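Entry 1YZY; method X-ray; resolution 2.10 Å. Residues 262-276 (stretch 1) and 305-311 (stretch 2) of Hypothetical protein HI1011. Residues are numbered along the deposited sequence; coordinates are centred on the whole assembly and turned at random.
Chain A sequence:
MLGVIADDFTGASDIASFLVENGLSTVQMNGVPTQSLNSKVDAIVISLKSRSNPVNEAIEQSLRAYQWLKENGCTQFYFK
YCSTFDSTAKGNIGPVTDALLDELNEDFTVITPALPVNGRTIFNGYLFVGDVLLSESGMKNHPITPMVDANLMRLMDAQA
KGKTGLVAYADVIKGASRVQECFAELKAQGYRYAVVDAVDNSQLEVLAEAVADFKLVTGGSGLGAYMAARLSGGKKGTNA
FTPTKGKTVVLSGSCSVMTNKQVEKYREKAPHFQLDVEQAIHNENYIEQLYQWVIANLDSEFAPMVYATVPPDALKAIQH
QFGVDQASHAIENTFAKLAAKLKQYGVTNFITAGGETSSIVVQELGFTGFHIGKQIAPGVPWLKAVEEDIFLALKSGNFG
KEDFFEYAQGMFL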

# COMPACT_ATOMS: atom_id res chain seq x y z
N GLN A 262 -19.60 1.40 -12.21
CA GLN A 262 -19.73 0.33 -11.22
C GLN A 262 -21.03 0.48 -10.42
O GLN A 262 -21.60 -0.51 -9.95
CB GLN A 262 -18.52 0.32 -10.27
CG GLN A 262 -17.19 -0.04 -10.94
CD GLN A 262 -15.99 0.20 -10.04
OE1 GLN A 262 -15.85 1.27 -9.46
NE2 GLN A 262 -15.12 -0.79 -9.92
N VAL A 263 -21.45 1.73 -10.24
CA VAL A 263 -22.69 2.04 -9.52
C VAL A 263 -23.88 1.77 -10.44
O VAL A 263 -24.88 1.19 -10.04
CB VAL A 263 -22.71 3.54 -9.07
CG1 VAL A 263 -24.10 3.94 -8.59
CG2 VAL A 263 -21.69 3.79 -7.96
N GLU A 264 -23.74 2.22 -11.68
CA GLU A 264 -24.76 2.05 -12.71
C GLU A 264 -25.03 0.56 -12.99
O GLU A 264 -26.12 0.18 -13.42
CB GLU A 264 -24.30 2.75 -13.98
CG GLU A 264 -25.36 3.58 -14.68
CD GLU A 264 -26.26 2.75 -15.58
OE1 GLU A 264 -25.88 2.54 -16.76
OE2 GLU A 264 -27.34 2.32 -15.12
N LYS A 265 -24.02 -0.27 -12.75
CA LYS A 265 -24.14 -1.71 -12.99
C LYS A 265 -24.66 -2.44 -11.75
O LYS A 265 -25.34 -3.48 -11.86
CB LYS A 265 -22.77 -2.27 -13.42
CG LYS A 265 -22.82 -3.34 -14.51
CD LYS A 265 -22.89 -4.75 -13.93
CE LYS A 265 -22.72 -5.80 -15.03
NZ LYS A 265 -22.57 -7.18 -14.48
N TYR A 266 -24.36 -1.90 -10.57
CA TYR A 266 -24.78 -2.50 -9.31
C TYR A 266 -26.20 -2.14 -8.87
O TYR A 266 -26.89 -2.96 -8.27
CB TYR A 266 -23.78 -2.14 -8.21
CG TYR A 266 -23.99 -2.94 -6.94
CD1 TYR A 266 -23.93 -4.33 -6.95
CD2 TYR A 266 -24.25 -2.30 -5.72
CE1 TYR A 266 -24.13 -5.07 -5.79
CE2 TYR A 266 -24.45 -3.03 -4.55
CZ TYR A 266 -24.39 -4.41 -4.60
OH TYR A 266 -24.58 -5.14 -3.47
N ARG A 267 -26.64 -0.91 -9.14
CA ARG A 267 -27.98 -0.49 -8.75
C ARG A 267 -29.02 -1.37 -9.44
O ARG A 267 -30.21 -1.35 -9.12
CB ARG A 267 -28.21 0.97 -9.13
CG ARG A 267 -28.25 1.22 -10.61
CD ARG A 267 -29.02 2.47 -10.94
NE ARG A 267 -28.36 3.66 -10.41
CZ ARG A 267 -28.87 4.88 -10.49
NH1 ARG A 267 -30.05 5.08 -11.06
NH2 ARG A 267 -28.19 5.92 -10.02
N GLU A 268 -28.56 -2.11 -10.44
CA GLU A 268 -29.38 -3.02 -11.21
C GLU A 268 -29.52 -4.34 -10.44
O GLU A 268 -30.51 -5.06 -10.60
CB GLU A 268 -28.68 -3.26 -12.56
CG GLU A 268 -29.31 -4.30 -13.47
CD GLU A 268 -28.34 -4.78 -14.55
OE1 GLU A 268 -27.67 -3.94 -15.18
OE2 GLU A 268 -28.24 -6.01 -14.75
N LYS A 269 -28.53 -4.63 -9.60
CA LYS A 269 -28.50 -5.86 -8.82
C LYS A 269 -28.93 -5.79 -7.34
O LYS A 269 -29.27 -6.83 -6.76
CB LYS A 269 -27.08 -6.47 -8.87
CG LYS A 269 -26.58 -6.89 -10.24
CD LYS A 269 -27.37 -8.08 -10.79
CE LYS A 269 -26.72 -8.64 -12.04
NZ LYS A 269 -26.56 -7.63 -13.11
N ALA A 270 -28.90 -4.61 -6.74
CA ALA A 270 -29.24 -4.50 -5.31
C ALA A 270 -29.94 -3.22 -4.84
O ALA A 270 -30.05 -2.24 -5.58
CB ALA A 270 -27.97 -4.75 -4.48
N PRO A 271 -30.45 -3.22 -3.59
CA PRO A 271 -31.13 -2.05 -3.03
C PRO A 271 -30.19 -0.85 -3.09
O PRO A 271 -29.05 -0.94 -2.64
CB PRO A 271 -31.38 -2.46 -1.58
CG PRO A 271 -31.53 -3.93 -1.67
CD PRO A 271 -30.42 -4.31 -2.59
N HIS A 272 -30.66 0.26 -3.62
CA HIS A 272 -29.81 1.43 -3.73
C HIS A 272 -30.53 2.70 -3.31
O HIS A 272 -31.68 2.95 -3.70
CB HIS A 272 -29.31 1.56 -5.17
CG HIS A 272 -30.39 1.41 -6.19
ND1 HIS A 272 -30.92 0.19 -6.53
CD2 HIS A 272 -31.04 2.33 -6.94
CE1 HIS A 272 -31.86 0.36 -7.45
NE2 HIS A 272 -31.95 1.65 -7.71
N PHE A 273 -29.82 3.53 -2.56
CA PHE A 273 -30.36 4.78 -2.07
C PHE A 273 -29.35 5.85 -2.41
O PHE A 273 -28.26 5.89 -1.84
CB PHE A 273 -30.55 4.68 -0.55
CG PHE A 273 -31.28 5.85 0.05
CD1 PHE A 273 -30.79 7.15 -0.07
CD2 PHE A 273 -32.47 5.65 0.74
CE1 PHE A 273 -31.45 8.23 0.50
CE2 PHE A 273 -33.15 6.73 1.32
CZ PHE A 273 -32.64 8.02 1.19
N GLN A 274 -29.70 6.73 -3.35
CA GLN A 274 -28.80 7.80 -3.73
C GLN A 274 -28.73 8.89 -2.66
O GLN A 274 -29.75 9.48 -2.30
CB GLN A 274 -29.22 8.42 -5.06
CG GLN A 274 -28.33 9.58 -5.46
CD GLN A 274 -28.74 10.20 -6.77
OE1 GLN A 274 -29.74 9.82 -7.37
NE2 GLN A 274 -27.97 11.19 -7.21
N LEU A 275 -27.52 9.16 -2.17
CA LEU A 275 -27.31 10.17 -1.16
C LEU A 275 -27.46 11.55 -1.82
O LEU A 275 -26.70 11.89 -2.73
CB LEU A 275 -25.91 10.00 -0.55
CG LEU A 275 -25.52 10.68 0.78
CD1 LEU A 275 -24.26 10.03 1.30
CD2 LEU A 275 -25.32 12.19 0.62
N ASP A 276 -28.47 12.30 -1.40
CA ASP A 276 -28.74 13.63 -1.93
C ASP A 276 -27.98 14.66 -1.10
O ASP A 276 -28.15 14.72 0.12
CB ASP A 276 -30.25 13.91 -1.88
CG ASP A 276 -30.62 15.29 -2.39
OD1 ASP A 276 -30.25 15.63 -3.53
OD2 ASP A 276 -31.29 16.03 -1.64
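Stretch 2 (305-311) MVYATVP

The apolar centre of the contact is made by V263, M305 and Y307, where stretch 2 packs against a helix and beside the strand that follows it. V263 CG1 lies 3.8 Å from M305 CE and 3.7 Å from Y307 CD1, and its other methyl, V263 CG2, meets T309 CG2 at 3.6 Å. The Y307 ring (chi1 p) is sandwiched: V263 CG1 stands over one face, 4.0 Å from the ring centroid, and Q274 CA over the opposite face at 3.8 Å, both CH-pi contacts. M305, extended through chi1 and chi2 (both t), brings its SD to 3.7 Å from Y266 CD2, at the edge of that ring, and its CE to 4.2 Å from R267 CB.

Residues 305-307 form a strand running parallel to strand 272-274, with axes 4.7 Å apart and crossing at -16°; the helix carrying V263 runs largely against them, at -143° and 11.0 Å, a gap filled by side chains. H272 pairs with M305, F273 with V306 and Q274 with Y307. Side chains of the first and third pairs share one face of the sheet, and those of F273 and V306 take the other. Four hydrogen bonds alternate along the seam: M305 N to P271 O (2.8 Å), F273 N to M305 O (2.7 Å), Y307 N to F273 O (3.1 Å) and L275 N to Y307 O (2.5 Å). The last carries the ladder just past the strands, where L275 CB approaches A308 CB at 4.4 Å.

Toward the polar edge, H272 CB lies 3.8 Å from Y307 CE2, and Q274 NE2 reaches 3.5 Å from V310 CG1. R267 NH2 comes within 2.7 Å of Y307 OH, but the hydroxyl sits over the guanidinium face, an angle too poor for a hydrogen bond.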

# COMPACT_ATOMS: atom_id res chain seq x y z
N MET A 305 -26.82 -0.47 -1.09
CA MET A 305 -25.86 0.57 -1.38
C MET A 305 -26.42 1.99 -1.31
O MET A 305 -27.41 2.38 -1.94
CB MET A 305 -25.31 0.38 -2.80
CG MET A 305 -24.63 1.62 -3.39
SD MET A 305 -23.88 1.36 -5.00
CE MET A 305 -25.31 1.31 -6.09
N VAL A 306 -25.72 2.78 -0.49
CA VAL A 306 -25.91 4.20 -0.25
C VAL A 306 -24.80 4.88 -1.03
O VAL A 306 -23.62 4.68 -0.73
CB VAL A 306 -25.82 4.63 1.22
CG1 VAL A 306 -26.23 6.08 1.35
CG2 VAL A 306 -26.69 3.76 2.09
N TYR A 307 -25.15 5.71 -2.01
CA TYR A 307 -24.14 6.34 -2.84
C TYR A 307 -24.29 7.82 -3.15
O TYR A 307 -25.40 8.33 -3.31
CB TYR A 307 -24.01 5.58 -4.16
CG TYR A 307 -25.25 5.62 -5.03
CD1 TYR A 307 -25.32 6.46 -6.14
CD2 TYR A 307 -26.37 4.84 -4.73
CE1 TYR A 307 -26.46 6.52 -6.93
CE2 TYR A 307 -27.51 4.88 -5.50
CZ TYR A 307 -27.55 5.73 -6.60
OH TYR A 307 -28.70 5.80 -7.36
N ALA A 308 -23.15 8.50 -3.26
CA ALA A 308 -23.11 9.91 -3.60
C ALA A 308 -22.67 10.01 -5.07
O ALA A 308 -22.85 11.03 -5.73
CB ALA A 308 -22.11 10.64 -2.70
N THR A 309 -22.14 8.90 -5.58
CA THR A 309 -21.66 8.79 -6.95
C THR A 309 -22.59 9.30 -8.05
O THR A 309 -23.65 8.73 -8.30
CB THR A 309 -21.33 7.33 -7.26
OG1 THR A 309 -20.36 6.86 -6.32
CG2 THR A 309 -20.79 7.18 -8.68
N VAL A 310 -22.16 10.38 -8.71
CA VAL A 310 -22.90 10.98 -9.82
C VAL A 310 -21.88 11.33 -10.91
O VAL A 310 -20.70 11.54 -10.62
CB VAL A 310 -23.66 12.28 -9.43
CG1 VAL A 310 -24.88 11.95 -8.60
CG2 VAL A 310 -22.74 13.24 -8.68
N PRO A 311 -22.33 11.40 -12.18
CA PRO A 311 -21.43 11.72 -13.30
C PRO A 311 -20.59 12.96 -12.99
O PRO A 311 -21.07 13.90 -12.35
CB PRO A 311 -22.41 11.98 -14.45
CG PRO A 311 -23.52 11.04 -14.15
CD PRO A 311 -23.71 11.22 -12.66